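Local coordinates for hemolysin-related protein (Vibrio cholerae serotype O1, PDB 5V6F) that binds mannotriose through this second beta-prism lectin domain of the biofilm protein RbmC, and probably related glycans, at residues A[78-86]-A[96-105]. Residues are numbered along the deposited sequence; the frame is centred on the assembly and turned at random.
Sequences GGYHIVAIK and LLGSTHYASN. With SO4 (sulfate ion), chain D.
Ile85 and Leu97 form an antiparallel hydrogen-bonded pair: Ile85 N donates to Leu97 O at 2.9 Å and Leu97 N returns the bond to Ile85 O, both bonds nearly straight. In a third backbone bond, from Ser99 N to Val83 O (2.9 Å), the donor is tilted further from the carbonyl plane, by 34°, than in the Ile85-Leu97 pair. The same oxygen, Val83 O, also receives a CA-H...O contact from Gly98 CA at 3.2 Å. Here strand 80-86 is bulged, since Val83 and Ala84 both face Thr71 on the neighbouring strand in a classic beta bulge. The pairing belongs to the hairpin of strands 80-89 and 94-98, the latter an outermost strand of one four-stranded sheet of the beta-prism. Gly98 lies near a bound mannose of the glycan. Ile85 and Leu97 share the sheet face that packs on Leu27, whereas Lys86 and Leu96 occupy the other; there Leu96 CD1 touches Lys86 CB at 3.8 Å. With CG trans to the backbone N (chi1 178°), Leu96 CD1 also comes to Ala84 CB. Thr100 CG2 meets Ala84 CB at 3.9 Å. Beyond Ser99, whose OG accepts from His101 N in an ST turn, the chain swings back so that Ala103 CB packs on Val83 CG1 (4.0 Å). Farther out, the Asn105 side chain lies by the phenolic end of Tyr80, amide and ring planes 24° apart, with Asn105 CB 3.7 Å from Tyr80 OH.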
loop_
_atom_site.group_PDB
_atom_site.type_symbol
_atom_site.label_atom_id
_atom_site.label_comp_id
_atom_site.label_asym_id
_atom_site.label_seq_id
_atom_site.Cartn_x
_atom_site.Cartn_y
_atom_site.Cartn_z
ATOM N N GLY A 78 -0.619 -15.622 -9.238
ATOM C CA GLY A 78 -2.058 -15.695 -9.117
ATOM C C GLY A 78 -2.711 -14.432 -8.599
ATOM O O GLY A 78 -2.202 -13.785 -7.678
ATOM N N GLY A 79 -3.843 -14.080 -9.192
ATOM C CA GLY A 79 -4.730 -13.086 -8.633
ATOM C C GLY A 79 -4.352 -11.662 -8.999
ATOM O O GLY A 79 -3.212 -11.351 -9.349
ATOM N N TYR A 80 -5.349 -10.784 -8.901
ATOM C CA TYR A 80 -5.168 -9.351 -9.085
ATOM C C TYR A 80 -4.867 -8.706 -7.736
ATOM O O TYR A 80 -5.668 -8.808 -6.800
ATOM C CB TYR A 80 -6.415 -8.728 -9.715
ATOM C CG TYR A 80 -6.497 -8.939 -11.210
ATOM C CD1 TYR A 80 -5.902 -8.046 -12.091
ATOM C CD2 TYR A 80 -7.154 -10.041 -11.739
ATOM C CE1 TYR A 80 -5.969 -8.238 -13.459
ATOM C CE2 TYR A 80 -7.227 -10.241 -13.105
ATOM C CZ TYR A 80 -6.631 -9.338 -13.958
ATOM O OH TYR A 80 -6.693 -9.529 -15.319
ATOM N N HIS A 81 -3.719 -8.038 -7.640
ATOM C CA HIS A 81 -3.315 -7.384 -6.402
ATOM C C HIS A 81 -2.540 -6.119 -6.735
ATOM O O HIS A 81 -2.215 -5.847 -7.891
ATOM C CB HIS A 81 -2.430 -8.281 -5.527
ATOM C CG HIS A 81 -2.784 -9.733 -5.568
ATOM N ND1 HIS A 81 -3.661 -10.313 -4.678
ATOM C CD2 HIS A 81 -2.352 -10.731 -6.373
ATOM C CE1 HIS A 81 -3.767 -11.601 -4.943
ATOM N NE2 HIS A 81 -2.980 -11.882 -5.965
ATOM N N ILE A 82 -2.234 -5.352 -5.692
ATOM C CA ILE A 82 -1.259 -4.275 -5.801
ATOM C C ILE A 82 0.126 -4.898 -5.778
ATOM O O ILE A 82 0.458 -5.670 -4.868
ATOM C CB ILE A 82 -1.441 -3.256 -4.664
ATOM C CG1 ILE A 82 -2.779 -2.523 -4.829
ATOM C CG2 ILE A 82 -0.256 -2.273 -4.624
ATOM C CD1 ILE A 82 -3.083 -1.485 -3.749
ATOM N N VAL A 83 0.939 -4.579 -6.782
ATOM C CA VAL A 83 2.277 -5.140 -6.878
ATOM C C VAL A 83 3.370 -4.116 -6.599
ATOM O O VAL A 83 4.472 -4.512 -6.194
ATOM C CB VAL A 83 2.512 -5.823 -8.244
ATOM C CG1 VAL A 83 1.587 -7.030 -8.387
ATOM C CG2 VAL A 83 2.318 -4.849 -9.405
ATOM N N ALA A 84 3.102 -2.820 -6.765
ATOM C CA ALA A 84 4.114 -1.815 -6.486
ATOM C C ALA A 84 3.450 -0.506 -6.092
ATOM O O ALA A 84 2.370 -0.163 -6.584
ATOM C CB ALA A 84 5.030 -1.593 -7.694
ATOM N N ILE A 85 4.110 0.221 -5.192
ATOM C CA ILE A 85 3.719 1.581 -4.840
ATOM C C ILE A 85 4.962 2.448 -4.848
ATOM O O ILE A 85 5.942 2.147 -4.153
ATOM C CB ILE A 85 3.038 1.678 -3.462
ATOM C CG1 ILE A 85 1.879 0.691 -3.345
ATOM C CG2 ILE A 85 2.528 3.105 -3.238
ATOM C CD1 ILE A 85 1.413 0.493 -1.926
ATOM N N LYS A 86 4.916 3.531 -5.615
ATOM C CA LYS A 86 5.945 4.557 -5.580
ATOM C C LYS A 86 5.431 5.723 -4.743
ATOM O O LYS A 86 4.408 6.327 -5.077
ATOM C CB LYS A 86 6.306 5.019 -6.989
ATOM C CG LYS A 86 7.348 6.116 -7.032
ATOM C CD LYS A 86 7.622 6.552 -8.459
ATOM C CE LYS A 86 8.402 7.846 -8.497
ATOM N NZ LYS A 86 8.543 8.356 -9.892
ATOM N N LEU A 96 10.254 3.266 -4.168
ATOM C CA LEU A 96 9.407 2.285 -4.835
ATOM C C LEU A 96 9.452 0.991 -4.039
ATOM O O LEU A 96 10.514 0.375 -3.912
ATOM C CB LEU A 96 9.867 2.036 -6.271
ATOM C CG LEU A 96 9.061 0.989 -7.048
ATOM C CD1 LEU A 96 7.703 1.539 -7.413
ATOM C CD2 LEU A 96 9.807 0.530 -8.292
ATOM N N LEU A 97 8.306 0.583 -3.508
ATOM C CA LEU A 97 8.184 -0.717 -2.867
ATOM C C LEU A 97 7.427 -1.665 -3.786
ATOM O O LEU A 97 6.569 -1.249 -4.568
ATOM C CB LEU A 97 7.471 -0.602 -1.519
ATOM C CG LEU A 97 8.116 0.369 -0.525
ATOM C CD1 LEU A 97 7.375 0.332 0.804
ATOM C CD2 LEU A 97 9.601 0.067 -0.327
ATOM N N GLY A 98 7.759 -2.947 -3.693
ATOM C CA GLY A 98 7.209 -3.921 -4.614
ATOM C C GLY A 98 7.933 -3.891 -5.950
ATOM O O GLY A 98 9.077 -3.434 -6.066
ATOM N N SER A 99 7.245 -4.384 -6.978
ATOM C CA SER A 99 7.828 -4.520 -8.305
ATOM C C SER A 99 6.733 -4.423 -9.355
ATOM O O SER A 99 5.596 -4.835 -9.125
ATOM C CB SER A 99 8.568 -5.857 -8.463
ATOM O OG SER A 99 9.008 -6.036 -9.802
ATOM N N THR A 100 7.092 -3.904 -10.527
ATOM C CA THR A 100 6.183 -3.889 -11.665
ATOM C C THR A 100 6.434 -5.035 -12.638
ATOM O O THR A 100 5.759 -5.111 -13.668
ATOM C CB THR A 100 6.291 -2.556 -12.421
ATOM O OG1 THR A 100 7.606 -2.417 -12.978
ATOM C CG2 THR A 100 6.009 -1.381 -11.496
ATOM N N HIS A 101 7.368 -5.935 -12.337
ATOM C CA HIS A 101 7.879 -6.870 -13.332
ATOM C C HIS A 101 7.290 -8.270 -13.234
ATOM O O HIS A 101 7.599 -9.111 -14.085
ATOM C CB HIS A 101 9.404 -6.950 -13.227
ATOM C CG HIS A 101 10.092 -5.663 -13.557
ATOM N ND1 HIS A 101 10.483 -5.336 -14.837
ATOM C CD2 HIS A 101 10.445 -4.616 -12.776
ATOM C CE1 HIS A 101 11.056 -4.146 -14.829
ATOM N NE2 HIS A 101 11.045 -3.687 -13.591
ATOM N N TYR A 102 6.446 -8.549 -12.244
ATOM C CA TYR A 102 5.909 -9.890 -12.051
ATOM C C TYR A 102 4.389 -9.903 -12.129
ATOM O O TYR A 102 3.717 -10.673 -11.436
ATOM C CB TYR A 102 6.400 -10.471 -10.729
ATOM C CG TYR A 102 7.904 -10.559 -10.686
ATOM C CD1 TYR A 102 8.667 -9.492 -10.237
ATOM C CD2 TYR A 102 8.565 -11.695 -11.129
ATOM C CE1 TYR A 102 10.042 -9.559 -10.210
ATOM C CE2 TYR A 102 9.946 -11.775 -11.106
ATOM C CZ TYR A 102 10.679 -10.701 -10.648
ATOM O OH TYR A 102 12.055 -10.772 -10.625
ATOM N N ALA A 103 3.831 -9.071 -13.006
ATOM C CA ALA A 103 2.395 -9.034 -13.212
ATOM C C ALA A 103 2.101 -8.628 -14.645
ATOM O O ALA A 103 2.838 -7.846 -15.255
ATOM C CB ALA A 103 1.707 -8.063 -12.247
ATOM N N SER A 104 1.011 -9.171 -15.169
ATOM C CA SER A 104 0.447 -8.776 -16.447
ATOM C C SER A 104 -0.826 -7.972 -16.203
ATOM O O SER A 104 -1.247 -7.763 -15.061
ATOM C CB SER A 104 0.158 -10.007 -17.306
ATOM O OG SER A 104 -0.882 -10.785 -16.735
ATOM N N ASN A 105 -1.441 -7.522 -17.296
ATOM C CA ASN A 105 -2.710 -6.800 -17.245
ATOM C C ASN A 105 -2.674 -5.703 -16.185
ATOM O O ASN A 105 -3.569 -5.578 -15.346
ATOM C CB ASN A 105 -3.866 -7.765 -16.993
ATOM C CG ASN A 105 -3.929 -8.868 -18.025
ATOM O OD1 ASN A 105 -3.779 -8.618 -19.219
ATOM N ND2 ASN A 105 -4.125 -10.097 -17.570
HETATM S S SO4 D . 0.326 -5.450 -19.581
HETATM O O1 SO4 D . -1.077 -5.358 -19.984
HETATM O O2 SO4 D . 0.755 -6.848 -19.617
HETATM O O3 SO4 D . 0.472 -4.924 -18.231
HETATM O O4 SO4 D . 1.141 -4.662 -20.502
#